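Local coordinates for protein 6-aminohexanoate-cyclic-dimer hydrolase (Arthrobacter sp., PDB 3A2P) that hydrolyses the cyclic dimer of 6-aminohexanoate to the linear dimer, a step in the breakdown of nylon-6 by-products, at residues V4-D9 and E29-H34; Y69-L74 and L115-T120; L258-L263 and H293-A298. All blocks are in the same frame, centred on the assembly; numbering follows the deposited sequence.

Contact 1: V4-D9 and E29-H34; sequences VDLWQD and EATIAH
Leu6 and Val4 lie against Ala30, Thr31 and His34 in a small, mostly apolar surface contact, where the loop ahead of helix 10-19 meets one flank of helix 24-42. Leu6 carries most of it, and its two methyls divide the work. CD1 reaches the face of the helix where Ala30 and His34 stand one turn apart, coming to 3.5 Å from His34 CB and to 3.9 Å from the carbonyl Ala30 O. It approaches the imidazole obliquely, as the two side chains slide past each other in opposite directions. With CG placed opposite its own carbonyl carbon (chi1 -58°), the Leu6 branch extends toward the helix, and CD2 comes to rest 3.7 Å from Thr31 OG1. That hydroxyl has its polar partner within the helix, Leu27 O, so the methyl meets a group already satisfied. Val4 adds a looser touch, its CG2 lying 4.1 Å from Ala30 CB. The far end of the His34 ring is tied by NE2 to Ala160 O, which helps to hold the imidazole in its rotation beside Leu6.

Asp5 braces the loop, its carboxylate taking two bonds from outside its plane: OD1 accepts from Trp7 N at 3.1 Å, and OD2 from Gln8 NE2 at 2.9 Å. From within the turn, the Trp7 ring makes cation-pi contacts with Arg217 and Arg480, and Asp9 OD1 caps Ala12 N while OD2 pairs with Arg220. The whole is an instance of an Asx turn combined with a type I beta turn from Asp5 to Gln8, which presents Leu6 to a neighbouring helix just before an N-capped helix begins.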
ATOM      1  N   VAL A   4     -24.785 -12.216   2.782  1.00 72.26           N
ATOM      2  CA  VAL A   4     -23.554 -12.992   2.825  1.00 66.94           C
ATOM      3  C   VAL A   4     -22.623 -12.409   3.884  1.00 62.77           C
ATOM      4  O   VAL A   4     -22.613 -11.199   4.112  1.00 62.17           O
ATOM      5  CB  VAL A   4     -22.832 -12.956   1.460  1.00 67.78           C
ATOM      6  CG1 VAL A   4     -21.596 -13.837   1.501  1.00 67.84           C
ATOM      7  CG2 VAL A   4     -23.776 -13.409   0.360  1.00 68.63           C
ATOM      8  N   ASP A   5     -21.850 -13.271   4.535  1.00 58.35           N
ATOM      9  CA  ASP A   5     -20.911 -12.812   5.550  1.00 54.95           C
ATOM     10  C   ASP A   5     -19.705 -12.209   4.839  1.00 51.58           C
ATOM     11  O   ASP A   5     -18.779 -12.922   4.453  1.00 50.96           O
ATOM     12  CB  ASP A   5     -20.472 -13.979   6.434  1.00 54.73           C
ATOM     13  CG  ASP A   5     -19.435 -13.571   7.459  1.00 52.67           C
ATOM     14  OD1 ASP A   5     -19.222 -12.354   7.641  1.00 52.25           O
ATOM     15  OD2 ASP A   5     -18.837 -14.468   8.091  1.00 58.83           O
ATOM     16  N   LEU A   6     -19.723 -10.891   4.669  1.00 47.87           N
ATOM     17  CA  LEU A   6     -18.645 -10.189   3.981  1.00 45.95           C
ATOM     18  C   LEU A   6     -17.336 -10.094   4.762  1.00 45.48           C
ATOM     19  O   LEU A   6     -16.389  -9.453   4.304  1.00 45.88           O
ATOM     20  CB  LEU A   6     -19.109  -8.784   3.583  1.00 45.79           C
ATOM     21  CG  LEU A   6     -20.341  -8.708   2.674  1.00 44.93           C
ATOM     22  CD1 LEU A   6     -20.604  -7.259   2.296  1.00 48.80           C
ATOM     23  CD2 LEU A   6     -20.120  -9.549   1.425  1.00 45.68           C
ATOM     24  N   TRP A   7     -17.271 -10.722   5.933  1.00 44.45           N
ATOM     25  CA  TRP A   7     -16.041 -10.677   6.715  1.00 44.34           C
ATOM     26  C   TRP A   7     -15.139 -11.853   6.344  1.00 45.12           C
ATOM     27  O   TRP A   7     -14.008 -11.961   6.823  1.00 47.90           O
ATOM     28  CB  TRP A   7     -16.340 -10.685   8.216  1.00 41.64           C
ATOM     29  CG  TRP A   7     -15.184 -10.166   9.039  1.00 41.29           C
ATOM     30  CD1 TRP A   7     -14.492 -10.840  10.005  1.00 42.23           C
ATOM     31  CD2 TRP A   7     -14.574  -8.871   8.941  1.00 38.51           C
ATOM     32  NE1 TRP A   7     -13.489 -10.047  10.515  1.00 38.72           N
ATOM     33  CE2 TRP A   7     -13.516  -8.833   9.878  1.00 39.31           C
ATOM     34  CE3 TRP A   7     -14.817  -7.738   8.150  1.00 35.54           C
ATOM     35  CZ2 TRP A   7     -12.699  -7.707  10.044  1.00 36.63           C
ATOM     36  CZ3 TRP A   7     -14.006  -6.618   8.316  1.00 37.00           C
ATOM     37  CH2 TRP A   7     -12.959  -6.613   9.257  1.00 38.11           C
ATOM     38  N   GLN A   8     -15.643 -12.734   5.485  1.00 44.75           N
ATOM     39  CA  GLN A   8     -14.867 -13.881   5.025  1.00 43.24           C
ATOM     40  C   GLN A   8     -13.840 -13.336   4.032  1.00 41.24           C
ATOM     41  O   GLN A   8     -14.120 -12.360   3.336  1.00 37.80           O
ATOM     42  CB  GLN A   8     -15.781 -14.890   4.321  1.00 44.97           C
ATOM     43  CG  GLN A   8     -16.806 -15.549   5.230  1.00 53.37           C
ATOM     44  CD  GLN A   8     -16.157 -16.397   6.302  1.00 58.86           C
ATOM     45  OE1 GLN A   8     -15.383 -17.309   6.003  1.00 64.76           O
ATOM     46  NE2 GLN A   8     -16.467 -16.103   7.560  1.00 61.77           N
ATOM     47  N   ASP A   9     -12.658 -13.945   3.960  1.00 40.50           N
ATOM     48  CA  ASP A   9     -11.656 -13.440   3.027  1.00 39.75           C
ATOM     49  C   ASP A   9     -11.973 -13.845   1.589  1.00 39.67           C
ATOM     50  O   ASP A   9     -12.905 -14.611   1.348  1.00 40.72           O
ATOM     51  CB  ASP A   9     -10.238 -13.886   3.430  1.00 36.38           C
ATOM     52  CG  ASP A   9     -10.023 -15.386   3.331  1.00 42.11           C
ATOM     53  OD1 ASP A   9     -10.877 -16.101   2.765  1.00 38.69           O
ATOM     54  OD2 ASP A   9      -8.968 -15.846   3.819  1.00 37.20           O
ATOM     55  N   GLU A  29     -24.314  -8.293  -5.362  1.00 49.65           N
ATOM     56  CA  GLU A  29     -25.374  -7.406  -4.893  1.00 47.60           C
ATOM     57  C   GLU A  29     -25.281  -7.162  -3.392  1.00 47.53           C
ATOM     58  O   GLU A  29     -25.536  -6.053  -2.923  1.00 47.89           O
ATOM     59  CB  GLU A  29     -26.750  -7.982  -5.239  1.00 48.64           C
ATOM     60  CG  GLU A  29     -27.037  -8.062  -6.726  1.00 46.01           C
ATOM     61  CD  GLU A  29     -26.732  -6.768  -7.451  1.00 44.17           C
ATOM     62  OE1 GLU A  29     -27.046  -5.691  -6.907  1.00 46.96           O
ATOM     63  OE2 GLU A  29     -26.186  -6.828  -8.573  1.00 52.13           O
ATOM     64  N   ALA A  30     -24.922  -8.200  -2.639  1.00 45.72           N
ATOM     65  CA  ALA A  30     -24.785  -8.070  -1.191  1.00 46.17           C
ATOM     66  C   ALA A  30     -23.647  -7.100  -0.884  1.00 46.56           C
ATOM     67  O   ALA A  30     -23.716  -6.315   0.064  1.00 46.40           O
ATOM     68  CB  ALA A  30     -24.496  -9.431  -0.563  1.00 42.79           C
ATOM     69  N   THR A  31     -22.600  -7.160  -1.700  1.00 44.92           N
ATOM     70  CA  THR A  31     -21.443  -6.294  -1.527  1.00 43.54           C
ATOM     71  C   THR A  31     -21.791  -4.861  -1.914  1.00 42.31           C
ATOM     72  O   THR A  31     -21.435  -3.917  -1.211  1.00 42.43           O
ATOM     73  CB  THR A  31     -20.258  -6.784  -2.385  1.00 42.05           C
ATOM     74  OG1 THR A  31     -19.948  -8.140  -2.031  1.00 40.45           O
ATOM     75  CG2 THR A  31     -19.028  -5.912  -2.151  1.00 39.60           C
ATOM     76  N   ILE A  32     -22.493  -4.700  -3.032  1.00 42.94           N
ATOM     77  CA  ILE A  32     -22.890  -3.372  -3.489  1.00 45.27           C
ATOM     78  C   ILE A  32     -23.767  -2.691  -2.436  1.00 45.08           C
ATOM     79  O   ILE A  32     -23.573  -1.517  -2.114  1.00 43.82           O
ATOM     80  CB  ILE A  32     -23.671  -3.450  -4.820  1.00 47.70           C
ATOM     81  CG1 ILE A  32     -22.769  -4.023  -5.916  1.00 48.98           C
ATOM     82  CG2 ILE A  32     -24.181  -2.072  -5.209  1.00 45.43           C
ATOM     83  CD1 ILE A  32     -23.450  -4.172  -7.261  1.00 50.67           C
ATOM     84  N   ALA A  33     -24.727  -3.437  -1.900  1.00 46.38           N
ATOM     85  CA  ALA A  33     -25.629  -2.905  -0.883  1.00 47.54           C
ATOM     86  C   ALA A  33     -24.830  -2.423   0.325  1.00 47.89           C
ATOM     87  O   ALA A  33     -25.049  -1.317   0.831  1.00 47.25           O
ATOM     88  CB  ALA A  33     -26.624  -3.979  -0.457  1.00 47.61           C
ATOM     89  N   HIS A  34     -23.900  -3.257   0.776  1.00 47.51           N
ATOM     90  CA  HIS A  34     -23.064  -2.923   1.921  1.00 45.41           C
ATOM     91  C   HIS A  34     -22.294  -1.633   1.655  1.00 44.62           C
ATOM     92  O   HIS A  34     -22.191  -0.768   2.527  1.00 44.42           O
ATOM     93  CB  HIS A  34     -22.089  -4.067   2.211  1.00 46.11           C
ATOM     94  CG  HIS A  34     -21.218  -3.828   3.404  1.00 52.56           C
ATOM     95  ND1 HIS A  34     -21.725  -3.663   4.674  1.00 51.97           N
ATOM     96  CD2 HIS A  34     -19.873  -3.709   3.517  1.00 50.53           C
ATOM     97  CE1 HIS A  34     -20.731  -3.452   5.519  1.00 53.24           C
ATOM     98  NE2 HIS A  34     -19.598  -3.474   4.841  1.00 53.91           N
TER

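Contact 2: Y69-L74 and L115-T120; sequences YLLKDL and LGKTNT
Leu70 and Lys72 of strand 69-72 meet Thr118 on one face of a parallel strand pair, at an outer edge of the central sheet of the amidase fold. Leu71 and Lys117 occupy the other face. Leu70 crosses Thr118 at a slant, its CB lying 3.8 Å from Thr118 CG2, while its CD2 turns back over the Gly116 backbone. A side chain at Gly116 would probably be jammed against the carbonyl before it. The Thr118 hydroxyl sits over the Lys72 backbone, OG1 being 3.3 Å from Lys72 CA, and pairs with Ser154 OG. The straightest of the backbone bonds between the strands is Leu71 N to Gly116 O (3.0 Å, 175°).

Lys72, by similarity part of the charge relay system, runs fully extended. Its CE passes Thr120 at about a right angle, 3.5 Å from Thr120 OG1, and carries NZ on to Ser150 OG, Ser151 OG and Asn169 OD1. The Asp73 side chain diverges from that of Lys72. Thr84 and Ser85 hold its OD2, Asn83 shares OD1, and Lys117 crosses it obliquely. At the end of that long, straight chain, Lys117 NZ meets Asp73 OD1 at 3.2 Å in a salt bridge, binds Ile82 O, and donates at 2.9 Å to a water that in turn donates to Lys72 O at 3.0 Å.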
ATOM      1  N   TYR A  69     -13.275  -6.659  -6.016  1.00 36.49           N
ATOM      2  CA  TYR A  69     -12.019  -6.068  -5.565  1.00 35.71           C
ATOM      3  C   TYR A  69     -12.033  -4.587  -5.910  1.00 36.13           C
ATOM      4  O   TYR A  69     -12.769  -4.158  -6.798  1.00 36.46           O
ATOM      5  CB  TYR A  69     -10.813  -6.764  -6.215  1.00 34.05           C
ATOM      6  CG  TYR A  69     -10.338  -6.182  -7.532  1.00 35.52           C
ATOM      7  CD1 TYR A  69      -9.301  -5.248  -7.571  1.00 36.42           C
ATOM      8  CD2 TYR A  69     -10.897  -6.590  -8.743  1.00 35.64           C
ATOM      9  CE1 TYR A  69      -8.826  -4.740  -8.786  1.00 36.32           C
ATOM     10  CE2 TYR A  69     -10.432  -6.087  -9.964  1.00 33.60           C
ATOM     11  CZ  TYR A  69      -9.397  -5.164  -9.976  1.00 39.05           C
ATOM     12  OH  TYR A  69      -8.937  -4.662 -11.176  1.00 35.89           O
ATOM     13  N   LEU A  70     -11.231  -3.805  -5.197  1.00 35.09           N
ATOM     14  CA  LEU A  70     -11.166  -2.373  -5.437  1.00 34.26           C
ATOM     15  C   LEU A  70      -9.788  -1.946  -5.949  1.00 34.10           C
ATOM     16  O   LEU A  70      -8.764  -2.502  -5.557  1.00 33.33           O
ATOM     17  CB  LEU A  70     -11.530  -1.618  -4.157  1.00 30.69           C
ATOM     18  CG  LEU A  70     -13.005  -1.738  -3.755  1.00 31.92           C
ATOM     19  CD1 LEU A  70     -13.208  -1.206  -2.345  1.00 29.73           C
ATOM     20  CD2 LEU A  70     -13.871  -0.975  -4.749  1.00 28.49           C
ATOM     21  N   LEU A  71      -9.788  -0.947  -6.821  1.00 32.12           N
ATOM     22  CA  LEU A  71      -8.577  -0.434  -7.443  1.00 35.58           C
ATOM     23  C   LEU A  71      -8.314   1.020  -7.051  1.00 35.63           C
ATOM     24  O   LEU A  71      -9.217   1.849  -7.084  1.00 36.49           O
ATOM     25  CB  LEU A  71      -8.735  -0.538  -8.962  1.00 37.35           C
ATOM     26  CG  LEU A  71      -7.559  -0.291  -9.901  1.00 40.73           C
ATOM     27  CD1 LEU A  71      -6.662  -1.524  -9.921  1.00 32.36           C
ATOM     28  CD2 LEU A  71      -8.092   0.001 -11.299  1.00 35.54           C
ATOM     29  N   LYS A  72      -7.075   1.330  -6.684  1.00 34.25           N
ATOM     30  CA  LYS A  72      -6.714   2.695  -6.309  1.00 33.60           C
ATOM     31  C   LYS A  72      -6.741   3.555  -7.570  1.00 35.10           C
ATOM     32  O   LYS A  72      -6.364   3.086  -8.642  1.00 32.55           O
ATOM     33  CB  LYS A  72      -5.310   2.717  -5.697  1.00 30.04           C
ATOM     34  CG  LYS A  72      -4.818   4.089  -5.252  1.00 32.15           C
ATOM     35  CD  LYS A  72      -3.439   3.975  -4.613  1.00 31.46           C
ATOM     36  CE  LYS A  72      -2.942   5.298  -4.050  1.00 31.47           C
ATOM     37  NZ  LYS A  72      -1.554   5.173  -3.494  1.00 29.47           N
ATOM     38  N   ASP A  73      -7.190   4.804  -7.453  1.00 31.97           N
ATOM     39  CA  ASP A  73      -7.241   5.681  -8.622  1.00 32.83           C
ATOM     40  C   ASP A  73      -5.907   6.382  -8.850  1.00 34.34           C
ATOM     41  O   ASP A  73      -5.825   7.612  -8.859  1.00 36.14           O
ATOM     42  CB  ASP A  73      -8.366   6.717  -8.476  1.00 33.93           C
ATOM     43  CG  ASP A  73      -8.576   7.531  -9.746  1.00 36.50           C
ATOM     44  OD1 ASP A  73      -8.496   6.942 -10.844  1.00 41.66           O
ATOM     45  OD2 ASP A  73      -8.828   8.750  -9.654  1.00 40.96           O
ATOM     46  N   LEU A  74      -4.861   5.585  -9.052  1.00 33.82           N
ATOM     47  CA  LEU A  74      -3.521   6.109  -9.271  1.00 36.30           C
ATOM     48  C   LEU A  74      -2.628   5.047  -9.919  1.00 39.03           C
ATOM     49  O   LEU A  74      -2.679   3.869  -9.546  1.00 36.66           O
ATOM     50  CB  LEU A  74      -2.912   6.535  -7.931  1.00 39.48           C
ATOM     51  CG  LEU A  74      -1.591   7.303  -7.943  1.00 43.22           C
ATOM     52  CD1 LEU A  74      -1.810   8.707  -8.508  1.00 40.71           C
ATOM     53  CD2 LEU A  74      -1.044   7.385  -6.522  1.00 32.47           C
ATOM     54  N   LEU A 115     -15.081  -3.588  -8.722  1.00 41.06           N
ATOM     55  CA  LEU A 115     -16.199  -2.919  -8.065  1.00 40.88           C
ATOM     56  C   LEU A 115     -16.111  -1.396  -8.058  1.00 41.24           C
ATOM     57  O   LEU A 115     -17.132  -0.710  -7.998  1.00 42.24           O
ATOM     58  CB  LEU A 115     -16.321  -3.431  -6.628  1.00 42.54           C
ATOM     59  CG  LEU A 115     -17.552  -3.008  -5.826  1.00 41.02           C
ATOM     60  CD1 LEU A 115     -18.810  -3.560  -6.490  1.00 45.53           C
ATOM     61  CD2 LEU A 115     -17.432  -3.533  -4.406  1.00 41.02           C
ATOM     62  N   GLY A 116     -14.897  -0.859  -8.108  1.00 40.88           N
ATOM     63  CA  GLY A 116     -14.747   0.584  -8.103  1.00 38.28           C
ATOM     64  C   GLY A 116     -13.334   1.035  -7.797  1.00 38.05           C
ATOM     65  O   GLY A 116     -12.423   0.211  -7.681  1.00 36.74           O
ATOM     66  N   LYS A 117     -13.150   2.346  -7.671  1.00 36.00           N
ATOM     67  CA  LYS A 117     -11.840   2.912  -7.382  1.00 37.94           C
ATOM     68  C   LYS A 117     -11.819   3.594  -6.020  1.00 38.54           C
ATOM     69  O   LYS A 117     -12.805   4.204  -5.605  1.00 39.52           O
ATOM     70  CB  LYS A 117     -11.445   3.915  -8.464  1.00 39.38           C
ATOM     71  CG  LYS A 117     -11.305   3.315  -9.850  1.00 43.75           C
ATOM     72  CD  LYS A 117     -10.692   4.331 -10.788  1.00 45.22           C
ATOM     73  CE  LYS A 117     -10.242   3.699 -12.090  1.00 40.28           C
ATOM     74  NZ  LYS A 117      -9.397   4.659 -12.855  1.00 45.30           N
ATOM     75  N   THR A 118     -10.682   3.498  -5.333  1.00 36.38           N
ATOM     76  CA  THR A 118     -10.539   4.083  -4.005  1.00 33.92           C
ATOM     77  C   THR A 118      -9.777   5.402  -3.961  1.00 33.28           C
ATOM     78  O   THR A 118      -8.932   5.692  -4.814  1.00 33.12           O
ATOM     79  CB  THR A 118      -9.861   3.095  -3.059  1.00 34.58           C
ATOM     80  OG1 THR A 118      -8.627   2.663  -3.641  1.00 31.87           O
ATOM     81  CG2 THR A 118     -10.759   1.892  -2.831  1.00 29.87           C
ATOM     82  N   ASN A 119     -10.071   6.181  -2.926  1.00 33.18           N
ATOM     83  CA  ASN A 119      -9.482   7.494  -2.721  1.00 32.22           C
ATOM     84  C   ASN A 119      -7.989   7.479  -2.389  1.00 31.76           C
ATOM     85  O   ASN A 119      -7.454   6.500  -1.863  1.00 32.84           O
ATOM     86  CB  ASN A 119     -10.274   8.216  -1.623  1.00 32.60           C
ATOM     87  CG  ASN A 119     -10.101   9.722  -1.663  1.00 33.71           C
ATOM     88  OD1 ASN A 119      -9.712  10.295  -2.684  1.00 33.37           O
ATOM     89  ND2 ASN A 119     -10.412  10.377  -0.548  1.00 32.43           N
ATOM     90  N   THR A 120      -7.327   8.585  -2.714  1.00 30.96           N
ATOM     91  CA  THR A 120      -5.898   8.756  -2.482  1.00 31.00           C
ATOM     92  C   THR A 120      -5.586  10.243  -2.443  1.00 31.64           C
ATOM     93  O   THR A 120      -6.332  11.053  -3.002  1.00 33.75           O
ATOM     94  CB  THR A 120      -5.069   8.135  -3.637  1.00 26.15           C
ATOM     95  OG1 THR A 120      -3.722   8.629  -3.592  1.00 28.76           O
ATOM     96  CG2 THR A 120      -5.682   8.505  -4.988  1.00 34.55           C
TER
HETATM   97  O   HOH W   1      -7.110   3.546 -11.503  1.00 42.41           O

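Contact 3: L258-L263 and H293-A298; sequences LRVGVL and HDVNDA
Arg259 bends across to Asp294 and Asn296 on the neighbouring strand. From CB, CG leaves opposite the carbonyl carbon (chi1 -78°), and two further bends swing CD to 3.1 Å from Asp294 OD2. NE passes the same oxygen without bonding, and NH1 closes a 2.6 Å salt bridge to Asp294 OD2, reached from above the carboxylate plane. CZ lies 3.8 Å from Asn296 ND2, which sits over one face of the guanidinium, toward its rim; NH2 comes no nearer to the other strand than 4.1 Å from that ND2. Asp294 OD1 holds Asn296 ND2 at 3.0 Å, so a single carboxylate positions both groups; Trp381 adds a cation-pi contact to Arg259. Replacing Arg259 with a leucine would probably leave Asp294 OD2 without its charge partner and the carboxylate freer to turn.

At the start of the pair, Leu258 N donates in the ring plane to His293 ND1 at 3.1 Å, and NE2 of that ring pairs with Gln469. On the valine face, Val262 CG2 presses tightly on Val295 CG1, 3.4 Å away, and both valines touch Ala285 of helix 275-290. Two parallel strands, with the helix that connects them covering one face, make this a classic beta-alpha-beta unit.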
ATOM      1  N   LEU A 258      14.538 -19.339  11.792  1.00 40.30           N
ATOM      2  CA  LEU A 258      15.218 -18.265  11.073  1.00 36.62           C
ATOM      3  C   LEU A 258      15.910 -17.289  12.016  1.00 34.01           C
ATOM      4  O   LEU A 258      15.561 -17.193  13.192  1.00 35.32           O
ATOM      5  CB  LEU A 258      14.205 -17.509  10.209  1.00 32.97           C
ATOM      6  CG  LEU A 258      13.408 -18.369   9.222  1.00 38.57           C
ATOM      7  CD1 LEU A 258      12.300 -17.544   8.574  1.00 36.29           C
ATOM      8  CD2 LEU A 258      14.349 -18.932   8.171  1.00 35.80           C
ATOM      9  N   ARG A 259      16.913 -16.583  11.500  1.00 32.98           N
ATOM     10  CA  ARG A 259      17.621 -15.580  12.288  1.00 34.70           C
ATOM     11  C   ARG A 259      16.752 -14.331  12.167  1.00 33.96           C
ATOM     12  O   ARG A 259      16.651 -13.740  11.090  1.00 31.25           O
ATOM     13  CB  ARG A 259      19.012 -15.307  11.709  1.00 38.43           C
ATOM     14  CG  ARG A 259      20.057 -16.356  12.048  1.00 54.00           C
ATOM     15  CD  ARG A 259      20.504 -16.258  13.504  1.00 62.19           C
ATOM     16  NE  ARG A 259      21.254 -15.032  13.774  1.00 69.58           N
ATOM     17  CZ  ARG A 259      21.780 -14.717  14.955  1.00 71.62           C
ATOM     18  NH1 ARG A 259      21.640 -15.534  15.991  1.00 68.34           N
ATOM     19  NH2 ARG A 259      22.452 -13.582  15.103  1.00 73.59           N
ATOM     20  N   VAL A 260      16.120 -13.950  13.269  1.00 31.57           N
ATOM     21  CA  VAL A 260      15.224 -12.798  13.294  1.00 31.14           C
ATOM     22  C   VAL A 260      15.755 -11.658  14.147  1.00 31.52           C
ATOM     23  O   VAL A 260      16.181 -11.864  15.286  1.00 32.06           O
ATOM     24  CB  VAL A 260      13.832 -13.203  13.843  1.00 31.42           C
ATOM     25  CG1 VAL A 260      12.910 -11.981  13.906  1.00 29.24           C
ATOM     26  CG2 VAL A 260      13.228 -14.298  12.975  1.00 26.08           C
ATOM     27  N   GLY A 261      15.720 -10.454  13.587  1.00 29.83           N
ATOM     28  CA  GLY A 261      16.167  -9.276  14.308  1.00 30.43           C
ATOM     29  C   GLY A 261      14.954  -8.419  14.637  1.00 32.87           C
ATOM     30  O   GLY A 261      14.071  -8.240  13.795  1.00 30.02           O
ATOM     31  N   VAL A 262      14.908  -7.889  15.855  1.00 30.87           N
ATOM     32  CA  VAL A 262      13.790  -7.058  16.293  1.00 32.92           C
ATOM     33  C   VAL A 262      14.234  -5.629  16.556  1.00 29.86           C
ATOM     34  O   VAL A 262      15.251  -5.396  17.209  1.00 30.04           O
ATOM     35  CB  VAL A 262      13.167  -7.594  17.605  1.00 37.68           C
ATOM     36  CG1 VAL A 262      11.882  -6.840  17.916  1.00 36.63           C
ATOM     37  CG2 VAL A 262      12.912  -9.083  17.490  1.00 44.94           C
ATOM     38  N   LEU A 263      13.469  -4.672  16.043  1.00 28.92           N
ATOM     39  CA  LEU A 263      13.781  -3.263  16.246  1.00 28.72           C
ATOM     40  C   LEU A 263      12.627  -2.624  17.007  1.00 30.21           C
ATOM     41  O   LEU A 263      11.502  -2.568  16.500  1.00 27.99           O
ATOM     42  CB  LEU A 263      13.966  -2.552  14.901  1.00 28.85           C
ATOM     43  CG  LEU A 263      14.162  -1.030  14.960  1.00 26.96           C
ATOM     44  CD1 LEU A 263      15.426  -0.687  15.759  1.00 26.95           C
ATOM     45  CD2 LEU A 263      14.263  -0.481  13.537  1.00 27.22           C
ATOM     46  N   HIS A 293      11.961 -19.674  16.459  1.00 40.02           N
ATOM     47  CA  HIS A 293      12.883 -18.862  15.676  1.00 36.40           C
ATOM     48  C   HIS A 293      13.971 -18.288  16.574  1.00 37.80           C
ATOM     49  O   HIS A 293      13.789 -18.157  17.784  1.00 37.60           O
ATOM     50  CB  HIS A 293      12.130 -17.727  14.971  1.00 34.77           C
ATOM     51  CG  HIS A 293      11.208 -18.198  13.890  1.00 30.45           C
ATOM     52  ND1 HIS A 293      11.665 -18.713  12.696  1.00 30.16           N
ATOM     53  CD2 HIS A 293       9.856 -18.256  13.831  1.00 32.40           C
ATOM     54  CE1 HIS A 293      10.637 -19.068  11.947  1.00 30.70           C
ATOM     55  NE2 HIS A 293       9.527 -18.801  12.613  1.00 32.15           N
ATOM     56  N   ASP A 294      15.112 -17.962  15.977  1.00 36.45           N
ATOM     57  CA  ASP A 294      16.226 -17.392  16.721  1.00 37.16           C
ATOM     58  C   ASP A 294      16.034 -15.878  16.713  1.00 36.57           C
ATOM     59  O   ASP A 294      16.532 -15.181  15.826  1.00 36.06           O
ATOM     60  CB  ASP A 294      17.543 -17.772  16.047  1.00 37.40           C
ATOM     61  CG  ASP A 294      18.751 -17.256  16.796  1.00 39.27           C
ATOM     62  OD1 ASP A 294      18.581 -16.684  17.892  1.00 43.71           O
ATOM     63  OD2 ASP A 294      19.878 -17.426  16.286  1.00 52.14           O
ATOM     64  N   VAL A 295      15.308 -15.384  17.712  1.00 36.22           N
ATOM     65  CA  VAL A 295      14.988 -13.963  17.819  1.00 35.75           C
ATOM     66  C   VAL A 295      15.972 -13.167  18.671  1.00 35.16           C
ATOM     67  O   VAL A 295      16.292 -13.552  19.796  1.00 37.70           O
ATOM     68  CB  VAL A 295      13.557 -13.797  18.372  1.00 33.96           C
ATOM     69  CG1 VAL A 295      13.170 -12.318  18.425  1.00 36.20           C
ATOM     70  CG2 VAL A 295      12.589 -14.575  17.501  1.00 32.01           C
ATOM     71  N   ASN A 296      16.436 -12.045  18.130  1.00 32.01           N
ATOM     72  CA  ASN A 296      17.404 -11.193  18.815  1.00 34.05           C
ATOM     73  C   ASN A 296      17.137  -9.716  18.550  1.00 34.23           C
ATOM     74  O   ASN A 296      16.516  -9.365  17.550  1.00 32.64           O
ATOM     75  CB  ASN A 296      18.812 -11.513  18.311  1.00 35.32           C
ATOM     76  CG  ASN A 296      19.154 -12.983  18.428  1.00 45.10           C
ATOM     77  OD1 ASN A 296      19.548 -13.455  19.492  1.00 45.00           O
ATOM     78  ND2 ASN A 296      18.988 -13.718  17.331  1.00 41.73           N
ATOM     79  N   ASP A 297      17.617  -8.853  19.440  1.00 32.39           N
ATOM     80  CA  ASP A 297      17.462  -7.419  19.237  1.00 35.09           C
ATOM     81  C   ASP A 297      18.587  -7.014  18.296  1.00 33.62           C
ATOM     82  O   ASP A 297      19.748  -6.921  18.695  1.00 31.33           O
ATOM     83  CB  ASP A 297      17.587  -6.647  20.552  1.00 36.61           C
ATOM     84  CG  ASP A 297      16.378  -6.824  21.452  1.00 41.35           C
ATOM     85  OD1 ASP A 297      15.331  -7.297  20.967  1.00 39.30           O
ATOM     86  OD2 ASP A 297      16.474  -6.476  22.647  1.00 45.05           O
ATOM     87  N   ALA A 298      18.243  -6.791  17.034  1.00 32.10           N
ATOM     88  CA  ALA A 298      19.241  -6.421  16.046  1.00 31.04           C
ATOM     89  C   ALA A 298      18.561  -5.790  14.844  1.00 29.42           C
ATOM     90  O   ALA A 298      17.375  -6.005  14.603  1.00 27.72           O
ATOM     91  CB  ALA A 298      20.021  -7.651  15.614  1.00 30.19           C
TER

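In the fold
Contacts 1 and 2 adjoin, although their centres are about 17 Å apart: Thr31 CG2 lies 3.6 Å from Leu115 CD2 and Ile32 CG1 4.0 Å from Leu115 CD1, so helix 24-42 receives the N-terminal loop and also packs on the edge strand. Contact 2 alone reaches the probable catalytic centre, the Lys72 side chain being about 3 Å from that of Ser150 and about 4 Å from that of Ser174. Contact 3 joins the outermost strand 294-297 to its neighbour at the other border of the same mixed sheet, with centres about 37 Å apart and nearest atoms about 24 Å. One border thus has the probable catalytic lysine on its second strand; the other lies well away.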